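Local coordinates for M152 protein (Murid herpesvirus 1, PDB 4G59), which probably lets the virus evade immune surveillance as an MHC class I-like glycoprotein that binds RAE-1 family ligands of the activating receptor NKG2D, at residues 27-32 with 79-84. Residues are numbered along the deposited sequence; the frame is centred on the assembly and turned at random.
Sequences SYREGP and RFVYEY
The guanidinium of Arg29 and the ring of Tyr82 meet only loosely: NH2 of Arg29 lies 4.4 Å from CD1 of Tyr82, at the ring's edge and near its plane, while the guanidinium is turned obliquely to the tyrosine. One guanidinium face is covered from its own strand by the carbonyl of Gly31, whose O sits 3.4 Å above the plane, over its centre; the negative end of this carbonyl would favour the positive charge. On the side of the strand turned from the helix, Tyr28 carries CA of Glu30 against one ring face, offset toward the rim. Tyr28, Glu30 and Pro32 contact the chain of another protein.

The closer packing is apolar. CG1 of Val81 touches the arginine stem, 3.5 Å from CD and 3.6 Å from CB of Arg29. With CG anti to the backbone N (chi1 -174°) and the chain extended as far as NE, Arg29 runs past the valine in the opposite direction, carrying its charged end beyond the methyl to Tyr82.

A classic beta bulge at Glu30 and Gly31 ends strand 22-31. Helix 68-89 lies over the antiparallel sheet, a layout consistent with the MHC class I alpha1-alpha2 platform: Arg29 reaches Phe35 and Ile85, while Val81 also rests on Phe35 of strand 34-40 and on Val95 and Phe97 of strand 95-103, the two strands flanking 22-31.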
ATOM      1  N   SER B  27     -10.673  -7.955  -3.427  1.00 30.71           N
ATOM      2  CA  SER B  27     -10.820  -8.581  -2.124  1.00 31.33           C
ATOM      3  C   SER B  27      -9.511  -9.210  -1.677  1.00 35.73           C
ATOM      4  O   SER B  27      -8.929 -10.085  -2.359  1.00 32.94           O
ATOM      5  CB  SER B  27     -11.961  -9.591  -2.116  1.00 30.15           C
ATOM      6  OG  SER B  27     -13.194  -8.922  -2.019  1.00 38.34           O
ATOM      7  N   TYR B  28      -9.062  -8.739  -0.523  1.00 33.37           N
ATOM      8  CA  TYR B  28      -7.802  -9.147   0.060  1.00 36.02           C
ATOM      9  C   TYR B  28      -8.083  -9.782   1.399  1.00 39.15           C
ATOM     10  O   TYR B  28      -8.534  -9.098   2.348  1.00 39.03           O
ATOM     11  CB  TYR B  28      -6.928  -7.907   0.278  1.00 37.60           C
ATOM     12  CG  TYR B  28      -5.662  -8.147   1.085  1.00 41.68           C
ATOM     13  CD1 TYR B  28      -4.872  -9.268   0.870  1.00 35.76           C
ATOM     14  CD2 TYR B  28      -5.234  -7.221   2.036  1.00 43.00           C
ATOM     15  CE1 TYR B  28      -3.717  -9.479   1.592  1.00 36.63           C
ATOM     16  CE2 TYR B  28      -4.062  -7.430   2.760  1.00 38.56           C
ATOM     17  CZ  TYR B  28      -3.316  -8.559   2.531  1.00 37.37           C
ATOM     18  OH  TYR B  28      -2.155  -8.771   3.255  1.00 41.31           O
ATOM     19  N   ARG B  29      -7.813 -11.080   1.489  1.00 40.84           N
ATOM     20  CA  ARG B  29      -7.908 -11.766   2.766  1.00 39.88           C
ATOM     21  C   ARG B  29      -6.564 -11.732   3.458  1.00 39.12           C
ATOM     22  O   ARG B  29      -5.588 -12.319   2.988  1.00 40.18           O
ATOM     23  CB  ARG B  29      -8.365 -13.208   2.606  1.00 42.63           C
ATOM     24  CG  ARG B  29      -8.596 -13.871   3.947  1.00 41.72           C
ATOM     25  CD  ARG B  29      -8.986 -15.318   3.805  1.00 46.22           C
ATOM     26  NE  ARG B  29      -9.544 -15.800   5.062  1.00 49.97           N
ATOM     27  CZ  ARG B  29      -8.816 -16.315   6.047  1.00 51.85           C
ATOM     28  NH1 ARG B  29      -7.492 -16.434   5.924  1.00 47.42           N
ATOM     29  NH2 ARG B  29      -9.420 -16.713   7.157  1.00 51.56           N
ATOM     30  N   GLU B  30      -6.543 -11.048   4.589  1.00 41.16           N
ATOM     31  CA  GLU B  30      -5.333 -10.797   5.352  1.00 43.82           C
ATOM     32  C   GLU B  30      -5.189 -11.837   6.462  1.00 45.24           C
ATOM     33  O   GLU B  30      -4.092 -12.350   6.732  1.00 44.65           O
ATOM     34  CB  GLU B  30      -5.464  -9.408   5.959  1.00 41.97           C
ATOM     35  CG  GLU B  30      -4.277  -8.915   6.698  1.00 44.39           C
ATOM     36  CD  GLU B  30      -4.559  -7.589   7.341  1.00 45.31           C
ATOM     37  OE1 GLU B  30      -5.709  -7.397   7.798  1.00 54.28           O
ATOM     38  OE2 GLU B  30      -3.641  -6.742   7.385  1.00 52.95           O
ATOM     39  N   GLY B  31      -6.310 -12.123   7.119  1.00 41.97           N
ATOM     40  CA  GLY B  31      -6.362 -13.147   8.141  1.00 47.72           C
ATOM     41  C   GLY B  31      -7.786 -13.608   8.387  1.00 48.27           C
ATOM     42  O   GLY B  31      -8.678 -13.301   7.605  1.00 44.61           O
ATOM     43  N   PRO B  32      -8.000 -14.361   9.478  1.00 49.37           N
ATOM     44  CA  PRO B  32      -9.332 -14.863   9.847  1.00 48.19           C
ATOM     45  C   PRO B  32     -10.337 -13.731   9.965  1.00 44.82           C
ATOM     46  O   PRO B  32     -10.141 -12.854  10.793  1.00 46.56           O
ATOM     47  CB  PRO B  32      -9.091 -15.482  11.224  1.00 45.12           C
ATOM     48  CG  PRO B  32      -7.635 -15.938  11.172  1.00 47.82           C
ATOM     49  CD  PRO B  32      -6.936 -14.865  10.371  1.00 46.54           C
ATOM     50  N   ARG B  79     -16.946 -15.618   2.194  1.00 43.24           N
ATOM     51  CA  ARG B  79     -17.238 -17.042   2.182  1.00 42.38           C
ATOM     52  C   ARG B  79     -16.315 -17.808   1.226  1.00 45.40           C
ATOM     53  O   ARG B  79     -15.669 -18.774   1.625  1.00 46.26           O
ATOM     54  CB  ARG B  79     -18.694 -17.279   1.772  1.00 41.93           C
ATOM     55  CG  ARG B  79     -19.215 -18.643   2.174  1.00 39.90           C
ATOM     56  CD  ARG B  79     -20.388 -19.091   1.329  1.00 45.48           C
ATOM     57  NE  ARG B  79     -20.121 -19.006  -0.106  1.00 52.01           N
ATOM     58  CZ  ARG B  79     -19.429 -19.903  -0.799  1.00 45.80           C
ATOM     59  NH1 ARG B  79     -18.917 -20.958  -0.190  1.00 52.73           N
ATOM     60  NH2 ARG B  79     -19.238 -19.740  -2.100  1.00 48.56           N
ATOM     61  N   PHE B  80     -16.254 -17.379  -0.032  1.00 45.35           N
ATOM     62  CA  PHE B  80     -15.484 -18.104  -1.042  1.00 43.56           C
ATOM     63  C   PHE B  80     -14.006 -18.250  -0.678  1.00 45.11           C
ATOM     64  O   PHE B  80     -13.426 -19.325  -0.807  1.00 49.05           O
ATOM     65  CB  PHE B  80     -15.622 -17.425  -2.414  1.00 43.83           C
ATOM     66  CG  PHE B  80     -14.633 -17.928  -3.454  1.00 43.03           C
ATOM     67  CD1 PHE B  80     -14.676 -19.242  -3.907  1.00 39.18           C
ATOM     68  CD2 PHE B  80     -13.666 -17.074  -3.986  1.00 40.84           C
ATOM     69  CE1 PHE B  80     -13.756 -19.697  -4.877  1.00 43.25           C
ATOM     70  CE2 PHE B  80     -12.748 -17.518  -4.952  1.00 42.72           C
ATOM     71  CZ  PHE B  80     -12.790 -18.834  -5.399  1.00 39.51           C
ATOM     72  N   VAL B  81     -13.402 -17.153  -0.237  1.00 46.82           N
ATOM     73  CA  VAL B  81     -11.967 -17.115   0.047  1.00 47.94           C
ATOM     74  C   VAL B  81     -11.661 -17.915   1.317  1.00 47.37           C
ATOM     75  O   VAL B  81     -10.578 -18.509   1.442  1.00 49.32           O
ATOM     76  CB  VAL B  81     -11.438 -15.644   0.138  1.00 42.21           C
ATOM     77  CG1 VAL B  81      -9.980 -15.613   0.513  1.00 42.78           C
ATOM     78  CG2 VAL B  81     -11.644 -14.911  -1.186  1.00 39.24           C
ATOM     79  N   TYR B  82     -12.624 -17.945   2.243  1.00 47.50           N
ATOM     80  CA  TYR B  82     -12.491 -18.747   3.457  1.00 48.45           C
ATOM     81  C   TYR B  82     -12.457 -20.244   3.134  1.00 54.67           C
ATOM     82  O   TYR B  82     -11.548 -20.947   3.580  1.00 56.88           O
ATOM     83  CB  TYR B  82     -13.606 -18.435   4.458  1.00 46.84           C
ATOM     84  CG  TYR B  82     -13.708 -19.437   5.589  1.00 55.06           C
ATOM     85  CD1 TYR B  82     -12.765 -19.463   6.608  1.00 62.62           C
ATOM     86  CD2 TYR B  82     -14.747 -20.359   5.639  1.00 57.76           C
ATOM     87  CE1 TYR B  82     -12.853 -20.380   7.643  1.00 65.79           C
ATOM     88  CE2 TYR B  82     -14.841 -21.278   6.669  1.00 62.08           C
ATOM     89  CZ  TYR B  82     -13.889 -21.284   7.666  1.00 65.75           C
ATOM     90  OH  TYR B  82     -13.967 -22.196   8.692  1.00 68.12           O
ATOM     91  N   GLU B  83     -13.437 -20.731   2.369  1.00 51.29           N
ATOM     92  CA  GLU B  83     -13.421 -22.127   1.920  1.00 52.92           C
ATOM     93  C   GLU B  83     -12.115 -22.450   1.203  1.00 54.99           C
ATOM     94  O   GLU B  83     -11.454 -23.425   1.541  1.00 57.06           O
ATOM     95  CB  GLU B  83     -14.586 -22.447   0.981  1.00 44.35           C
ATOM     96  CG  GLU B  83     -15.954 -22.031   1.475  1.00 54.90           C
ATOM     97  CD  GLU B  83     -16.412 -22.788   2.701  1.00 63.95           C
ATOM     98  OE1 GLU B  83     -16.262 -24.026   2.728  1.00 70.86           O
ATOM     99  OE2 GLU B  83     -16.936 -22.143   3.636  1.00 71.46           O
ATOM    100  N   TYR B  84     -11.754 -21.625   0.220  1.00 51.11           N
ATOM    101  CA  TYR B  84     -10.570 -21.863  -0.603  1.00 52.37           C
ATOM    102  C   TYR B  84      -9.337 -22.056   0.256  1.00 54.20           C
ATOM    103  O   TYR B  84      -8.616 -23.044   0.095  1.00 50.70           O
ATOM    104  CB  TYR B  84     -10.351 -20.689  -1.550  1.00 48.12           C
ATOM    105  CG  TYR B  84      -9.094 -20.753  -2.394  1.00 45.08           C
ATOM    106  CD1 TYR B  84      -8.573 -21.959  -2.828  1.00 46.58           C
ATOM    107  CD2 TYR B  84      -8.435 -19.592  -2.765  1.00 46.65           C
ATOM    108  CE1 TYR B  84      -7.428 -22.006  -3.613  1.00 48.08           C
ATOM    109  CE2 TYR B  84      -7.286 -19.628  -3.541  1.00 44.04           C
ATOM    110  CZ  TYR B  84      -6.788 -20.832  -3.958  1.00 42.63           C
ATOM    111  OH  TYR B  84      -5.651 -20.864  -4.731  1.00 40.19           O
TER